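Local structure of orphan protein TM0875 (Thermotoga maritima, 1O22) at residues E139-F144 with Y159-Q164; F148-S151 with N155-E158. The protein is of unknown function, an orphan protein of the uncharacterised family DUF3855 with a fold that was new when described. All blocks are in the same frame, centred on the assembly; numbering follows the deposited sequence.

Interaction 1. Residues E139-F144 with Y159-Q164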
# COMPACT_ATOMS: atom_id res chain seq x y z
N GLU A 139 24.67 3.26 4.57
CA GLU A 139 25.00 3.96 3.34
C GLU A 139 23.84 3.97 2.35
O GLU A 139 23.53 5.00 1.78
CB GLU A 139 26.20 3.32 2.67
CG GLU A 139 27.53 3.51 3.38
CD GLU A 139 28.64 2.75 2.67
OE1 GLU A 139 28.78 1.55 2.92
OE2 GLU A 139 29.34 3.36 1.84
N LEU A 140 23.20 2.82 2.19
CA LEU A 140 22.01 2.70 1.35
C LEU A 140 20.86 3.56 1.83
O LEU A 140 20.24 4.27 1.05
CB LEU A 140 21.52 1.24 1.24
CG LEU A 140 22.06 0.34 0.13
CD1 LEU A 140 21.28 0.60 -1.13
CD2 LEU A 140 23.56 0.54 -0.07
N VAL A 141 20.51 3.43 3.09
CA VAL A 141 19.44 4.23 3.68
C VAL A 141 19.73 5.72 3.53
O VAL A 141 18.82 6.48 3.18
CB VAL A 141 19.14 3.86 5.13
CG1 VAL A 141 18.11 4.83 5.75
CG2 VAL A 141 18.56 2.42 5.21
N GLU A 142 20.97 6.14 3.75
CA GLU A 142 21.26 7.57 3.66
C GLU A 142 21.08 8.08 2.23
O GLU A 142 20.57 9.19 2.04
CB GLU A 142 22.65 7.95 4.15
CG GLU A 142 22.91 9.47 3.98
CD GLU A 142 21.96 10.36 4.81
OE1 GLU A 142 20.92 10.89 4.27
OE2 GLU A 142 22.27 10.54 6.01
N GLU A 143 21.48 7.28 1.24
CA GLU A 143 21.23 7.65 -0.16
C GLU A 143 19.74 7.71 -0.44
O GLU A 143 19.27 8.60 -1.13
CB GLU A 143 21.85 6.67 -1.15
CG GLU A 143 23.25 7.03 -1.58
CD GLU A 143 23.28 8.10 -2.67
OE1 GLU A 143 23.04 7.77 -3.88
OE2 GLU A 143 23.57 9.26 -2.32
N PHE A 144 19.00 6.70 0.02
CA PHE A 144 17.57 6.68 -0.19
C PHE A 144 16.90 7.94 0.40
O PHE A 144 16.00 8.50 -0.23
CB PHE A 144 16.89 5.44 0.37
CG PHE A 144 15.43 5.56 0.40
CD1 PHE A 144 14.70 5.48 -0.78
CD2 PHE A 144 14.76 5.81 1.59
CE1 PHE A 144 13.32 5.63 -0.78
CE2 PHE A 144 13.39 6.00 1.60
CZ PHE A 144 12.66 5.88 0.43
N TYR A 159 16.53 17.64 8.52
CA TYR A 159 15.90 16.46 9.10
C TYR A 159 16.86 15.52 9.80
O TYR A 159 18.03 15.42 9.44
CB TYR A 159 15.16 15.64 8.01
CG TYR A 159 13.99 16.39 7.44
CD1 TYR A 159 12.74 16.23 7.96
CD2 TYR A 159 14.17 17.32 6.44
CE1 TYR A 159 11.70 16.95 7.50
CE2 TYR A 159 13.14 18.06 5.96
CZ TYR A 159 11.89 17.87 6.49
OH TYR A 159 10.84 18.61 6.02
N THR A 160 16.35 14.83 10.81
CA THR A 160 16.94 13.61 11.31
C THR A 160 15.97 12.47 11.02
O THR A 160 14.78 12.68 10.72
CB THR A 160 17.21 13.69 12.82
OG1 THR A 160 15.99 13.78 13.56
CG2 THR A 160 17.99 14.95 13.18
N PHE A 161 16.47 11.25 11.09
CA PHE A 161 15.59 10.08 10.94
C PHE A 161 16.12 8.90 11.75
O PHE A 161 17.30 8.83 12.04
CB PHE A 161 15.38 9.73 9.45
CG PHE A 161 16.65 9.42 8.70
CD1 PHE A 161 17.18 8.14 8.71
CD2 PHE A 161 17.31 10.42 7.99
CE1 PHE A 161 18.38 7.86 8.06
CE2 PHE A 161 18.48 10.13 7.32
CZ PHE A 161 19.02 8.84 7.36
N SER A 162 15.23 8.01 12.18
CA SER A 162 15.64 6.73 12.78
C SER A 162 15.09 5.54 12.01
O SER A 162 14.00 5.61 11.40
CB SER A 162 15.19 6.62 14.24
OG SER A 162 13.79 6.81 14.33
N VAL A 163 15.84 4.44 12.08
CA VAL A 163 15.53 3.22 11.37
C VAL A 163 15.26 2.10 12.38
O VAL A 163 15.95 2.00 13.38
CB VAL A 163 16.71 2.84 10.48
CG1 VAL A 163 16.32 1.65 9.56
CG2 VAL A 163 17.15 4.01 9.68
N GLN A 164 14.25 1.29 12.11
CA GLN A 164 13.88 0.13 12.94
C GLN A 164 13.62 -1.04 11.99
O GLN A 164 12.99 -0.88 10.96
CB GLN A 164 12.63 0.45 13.76
CG GLN A 164 12.09 -0.68 14.63
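Val141 and Phe161 meet where helix 137-152 lies over strand 159-165, the outermost strand of the sheet within this chain, and they illustrate how a helix meets a strand through side chains, with no hydrogen bond between them. The two segments run at 135° to each other with their axes 11.0 Å apart.

The close-packed part centres on one methyl group. CG1 of Val141 stands anti to the backbone N, which carries it to the strand, where it lies 3.8 Å from CE1 of Phe161 and 4.1 Å from CG2 of Val163. It reaches the ring obliquely. Phe161 and Val163 alternate along the strand with Ser162, so both point their CB atoms toward the helix. Val141 is buried, and it also rests on Leu19 of the adjacent strand 19-25 and Leu61 of strand 56-66 beyond it.

The looser side belongs to Glu142, one residue on and partly exposed. It is modelled in two conformers, and the touch described here belongs to one of them and is therefore doubtful. In that conformer a bend at chi2 (63°) swings the carboxylate back to the far rim of the Phe161 ring. There OE2 of Glu142 lies 3.9 Å from CZ of Phe161, at the ring edge and near its plane, while OE1 of Glu142 is 4.0 Å from CE2 of Phe161. The carboxylate plane is turned 75° from the ring.

If that conformer is occupied, oxygen meets the weakly positive C-H edge rather than the electron-rich face, and any electrostatic contribution from Glu142 is probably mildly favourable; the joint itself depends on apolar contact.

Interaction 2. Residues F148-S151 with N155-E158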
# COMPACT_ATOMS: atom_id res chain seq x y z
N PHE A 148 14.50 10.69 -1.10
CA PHE A 148 13.18 10.89 -0.52
C PHE A 148 12.89 12.38 -0.23
O PHE A 148 11.90 12.94 -0.67
CB PHE A 148 13.01 10.03 0.76
CG PHE A 148 11.72 10.31 1.51
CD1 PHE A 148 10.53 9.76 1.13
CD2 PHE A 148 11.73 11.20 2.59
CE1 PHE A 148 9.36 10.07 1.79
CE2 PHE A 148 10.57 11.50 3.28
CZ PHE A 148 9.37 10.95 2.87
N PHE A 149 13.78 13.03 0.49
CA PHE A 149 13.61 14.46 0.80
C PHE A 149 13.58 15.29 -0.48
O PHE A 149 12.71 16.12 -0.63
CB PHE A 149 14.69 14.96 1.78
CG PHE A 149 14.57 14.38 3.15
CD1 PHE A 149 13.35 14.37 3.80
CD2 PHE A 149 15.65 13.79 3.78
CE1 PHE A 149 13.23 13.82 5.05
CE2 PHE A 149 15.51 13.24 5.03
CZ PHE A 149 14.31 13.25 5.66
N GLU A 150 14.49 15.03 -1.41
CA GLU A 150 14.50 15.78 -2.65
C GLU A 150 13.20 15.58 -3.47
O GLU A 150 12.68 16.54 -4.06
CB GLU A 150 15.74 15.46 -3.48
CG GLU A 150 17.02 15.98 -2.83
CD GLU A 150 18.29 15.45 -3.49
OE1 GLU A 150 18.19 14.73 -4.50
OE2 GLU A 150 19.40 15.77 -2.98
N SER A 151 12.66 14.37 -3.45
CA SER A 151 11.38 14.06 -4.09
C SER A 151 10.20 14.88 -3.53
O SER A 151 9.19 15.11 -4.23
CB SER A 151 11.06 12.55 -4.03
OG SER A 151 10.58 12.11 -2.74
N ASN A 155 14.67 20.08 2.22
CA ASN A 155 16.11 20.07 2.42
C ASN A 155 16.53 18.96 3.40
O ASN A 155 16.17 19.00 4.59
CB ASN A 155 16.56 21.45 2.93
CG ASN A 155 18.09 21.63 2.98
OD1 ASN A 155 18.88 20.68 2.88
ND2 ASN A 155 18.50 22.89 3.17
N PRO A 156 17.30 17.98 2.93
CA PRO A 156 17.70 16.85 3.77
C PRO A 156 18.49 17.24 5.02
O PRO A 156 18.43 16.53 6.00
CB PRO A 156 18.54 15.97 2.83
CG PRO A 156 18.26 16.44 1.43
CD PRO A 156 17.82 17.87 1.55
N GLY A 157 19.21 18.36 4.98
CA GLY A 157 19.99 18.85 6.10
C GLY A 157 19.14 19.38 7.26
O GLY A 157 19.68 19.65 8.33
N GLU A 158 17.83 19.54 7.03
CA GLU A 158 16.90 20.00 8.04
C GLU A 158 16.14 18.89 8.75
O GLU A 158 15.22 19.17 9.50
CB GLU A 158 15.91 21.00 7.39
CG GLU A 158 16.61 22.29 6.98
CD GLU A 158 15.71 23.32 6.31
OE1 GLU A 158 14.51 23.08 6.10
OE2 GLU A 158 16.24 24.41 5.97
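Phe149 and Pro156 pack against each other across the turn that follows helix 137-152, an example of a chain reversal in which an aromatic residue of the last helical turns meets a proline just beyond the helix.

The apolar contacts come first. CD2 of Phe149 lies 3.7 Å from both CA and CB of Pro156, so the ring meets the root of the pyrrolidine, approaching it obliquely. The other end of the proline sits lower on the phenylalanine, with CG of Pro156 3.9 Å from CB of Phe149; the two side chains thus run past one another in opposite directions. A chi1 of -68° sets CG of Phe149 beside the backbone N and anti to the carbonyl carbon, from where the CD2 side of the ring meets Pro156. Glu150 adds a looser touch at the outer margin, its aliphatic CG 4.5 Å from CG of Pro156.

The hydrogen bonds act within each segment and shape the two partners separately. On the far side of the proline, OD1 of Asn155 accepts from N of Gly157 at 3.1 Å, forming an Asx turn; the donor stands 48° out of the amide carbonyl plane. The backbone bond from N of Glu158 to O of Asn155 closes the same short 3-10 segment, so Pro156 is presented by a turn braced twice. On the helix, OG of Ser151 donates to O of Phe148.

Among its neighbours, the contact lies between the end of helix 137-152 and the start of strand 159-165. Phe149 stacks on Tyr159 at the head of that strand, Phe148 meets Tyr23 of strand 19-25, and Lys26, just after strand 19-25, hydrogen-bonds through NZ to O of Gly157.

In the fold
Both contacts draw on helix 137-152, which lies against the mixed sheet, and their centres are about 11 Å apart on one side of the chain's centre. Along the chain, interaction 1 encloses interaction 2: the chain passes through 139-144 and 148-151 of the helix, turns at 155-158 and returns along 159-164. The two also touch directly, CB of Tyr159 lying 3.5 Å from CZ of Phe149. Interaction 2 lies at the reversal, while interaction 1 joins the returning strand to the earlier part of the helix. Together they form a continuous helix-turn-strand unit that brings the C-terminal strand beside strand 19-25, antiparallel to it, as the outermost strand within this chain.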